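Local coordinates for protein serine protease (Arthrobacter nicotinovorans, PDB 3WY8) that probably hydrolyses peptide bonds as a secreted trypsin-like serine protease with keratinolytic activity, of which this chain is the protease domain, at residues F15-G19 with G20-V24. Residues are numbered along the deposited sequence; the frame is centred on the assembly and turned at random.
Sequences FFTLG and GSNYV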
loop_
_atom_site.group_PDB
_atom_site.type_symbol
_atom_site.label_atom_id
_atom_site.label_comp_id
_atom_site.label_asym_id
_atom_site.label_seq_id
_atom_site.Cartn_x
_atom_site.Cartn_y
_atom_site.Cartn_z
ATOM N N PHE A 15 -8.836 1.260 -7.076
ATOM C CA PHE A 15 -9.979 2.156 -7.235
ATOM C C PHE A 15 -10.991 1.749 -6.179
ATOM O O PHE A 15 -11.352 0.569 -6.083
ATOM C CB PHE A 15 -10.601 1.996 -8.623
ATOM C CG PHE A 15 -9.688 2.381 -9.755
ATOM C CD1 PHE A 15 -9.773 3.648 -10.333
ATOM C CD2 PHE A 15 -8.751 1.476 -10.255
ATOM C CE1 PHE A 15 -8.939 4.010 -11.384
ATOM C CE2 PHE A 15 -7.914 1.827 -11.312
ATOM C CZ PHE A 15 -8.012 3.096 -11.882
ATOM N N PHE A 16 -11.454 2.703 -5.377
ATOM C CA PHE A 16 -12.364 2.341 -4.293
ATOM C C PHE A 16 -13.429 3.375 -3.957
ATOM O O PHE A 16 -13.330 4.537 -4.355
ATOM C CB PHE A 16 -11.588 1.893 -3.037
ATOM C CG PHE A 16 -10.806 2.992 -2.359
ATOM C CD1 PHE A 16 -11.256 3.540 -1.162
ATOM C CD2 PHE A 16 -9.603 3.448 -2.892
ATOM C CE1 PHE A 16 -10.536 4.547 -0.511
ATOM C CE2 PHE A 16 -8.871 4.455 -2.248
ATOM C CZ PHE A 16 -9.341 5.002 -1.054
ATOM N N THR A 17 -14.463 2.918 -3.254
ATOM C CA THR A 17 -15.512 3.788 -2.748
ATOM C C THR A 17 -15.485 3.708 -1.228
ATOM O O THR A 17 -15.581 2.623 -0.653
ATOM C CB THR A 17 -16.899 3.388 -3.300
ATOM O OG1 THR A 17 -16.863 3.414 -4.735
ATOM C CG2 THR A 17 -17.972 4.349 -2.817
ATOM N N LEU A 18 -15.338 4.864 -0.589
ATOM C CA LEU A 18 -15.236 4.940 0.862
ATOM C C LEU A 18 -16.017 6.148 1.362
ATOM O O LEU A 18 -15.798 7.270 0.904
ATOM C CB LEU A 18 -13.768 5.027 1.295
ATOM C CG LEU A 18 -13.455 5.088 2.794
ATOM C CD1 LEU A 18 -13.884 3.812 3.505
ATOM C CD2 LEU A 18 -11.972 5.353 3.016
ATOM N N GLY A 19 -16.933 5.908 2.298
ATOM C CA GLY A 19 -17.805 6.965 2.810
ATOM C C GLY A 19 -18.622 7.606 1.701
ATOM O O GLY A 19 -18.958 8.795 1.769
ATOM N N GLY A 20 -18.917 6.816 0.670
ATOM C CA GLY A 20 -19.731 7.258 -0.456
ATOM C C GLY A 20 -19.008 8.026 -1.553
ATOM O O GLY A 20 -19.639 8.459 -2.512
ATOM N N SER A 21 -17.694 8.192 -1.419
ATOM C CA SER A 21 -16.902 8.933 -2.410
ATOM C C SER A 21 -15.876 8.039 -3.100
ATOM O O SER A 21 -15.463 7.017 -2.548
ATOM C CB SER A 21 -16.199 10.129 -1.765
ATOM O OG SER A 21 -17.137 11.061 -1.262
ATOM N N ASN A 22 -15.467 8.441 -4.302
ATOM C CA ASN A 22 -14.549 7.651 -5.120
ATOM C C ASN A 22 -13.106 8.136 -5.065
ATOM O O ASN A 22 -12.825 9.323 -5.278
ATOM C CB ASN A 22 -15.055 7.590 -6.559
ATOM C CG ASN A 22 -16.427 6.966 -6.653
ATOM O OD1 ASN A 22 -16.661 5.882 -6.118
ATOM N ND2 ASN A 22 -17.353 7.661 -7.302
ATOM N N TYR A 23 -12.198 7.204 -4.786
ATOM C CA TYR A 23 -10.790 7.520 -4.564
ATOM C C TYR A 23 -9.867 6.532 -5.271
ATOM O O TYR A 23 -10.303 5.470 -5.725
ATOM C CB TYR A 23 -10.474 7.475 -3.063
ATOM C CG TYR A 23 -11.296 8.388 -2.185
ATOM C CD1 TYR A 23 -11.067 9.765 -2.172
ATOM C CD2 TYR A 23 -12.283 7.874 -1.347
ATOM C CE1 TYR A 23 -11.813 10.614 -1.352
ATOM C CE2 TYR A 23 -13.038 8.713 -0.521
ATOM C CZ TYR A 23 -12.797 10.080 -0.533
ATOM O OH TYR A 23 -13.531 10.920 0.274
ATOM N N VAL A 24 -8.585 6.885 -5.350
ATOM C CA VAL A 24 -7.548 5.955 -5.801
ATOM C C VAL A 24 -6.454 5.768 -4.764
ATOM O O VAL A 24 -6.200 6.649 -3.937
ATOM C CB VAL A 24 -6.872 6.375 -7.135
ATOM C CG1 VAL A 24 -7.780 6.106 -8.305
ATOM C CG2 VAL A 24 -6.394 7.828 -7.086
HETATM O O HOH W 1 -15.397 9.811 1.973
HETATM O O HOH W 2 -18.008 11.499 1.313
#
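Phe16 and Tyr23 exchange two backbone hydrogen bonds, Phe16 N to Tyr23 O at 3.0 Å and Tyr23 N to Phe16 O at 2.9 Å, both nearly straight. The Leu18–Ser21 pair closes the ladder: Leu18 N donates to Ser21 O, whereas Ser21 N, at the tight turn, approaches Leu18 O at 3.1 Å from well above the carbonyl plane. Leu18 O also accepts from a water, which is hydrogen-bonded in turn to Tyr23 OH and so ties the phenol back to the turn. A second water donates to Gly19 O and pairs with Ser21 OG. On the face carrying Thr17 and Asn22, the two side chains run alongside each other, and Thr17 OG1 donates to Asn22 OD1 at 2.8 Å, nearly along the C=O axis. Thr17 chi1 of -57° sets OG1 beside its own backbone N, within reach of that amide oxygen.

On the other face, Phe16 CG stands between the backbone N and carbonyl carbon (chi1 68°), bringing the ring across the neighbouring strand. Tyr23 CB sits over one ring face in a CH-pi contact, 3.4 Å from Phe16 CZ, while the two ring planes meet at 38°. An alanine at Phe16 removes the ring against Tyr23 CB, and the tyrosine ring, left without that support, would probably be freer to shift. Along the other edge of strand 11-18, backbone hydrogen bonds pair Phe15 with Ile57 and Thr17 with Asn55, closing the barrel onto strand 55-60. The whole is a beta hairpin with a two-residue loop, a type I' turn from Leu18 to Ser21 with Gly19 and Gly20 both at positive phi, joining the first two strands of the N-terminal of the two six-stranded antiparallel barrels of the trypsin-like fold.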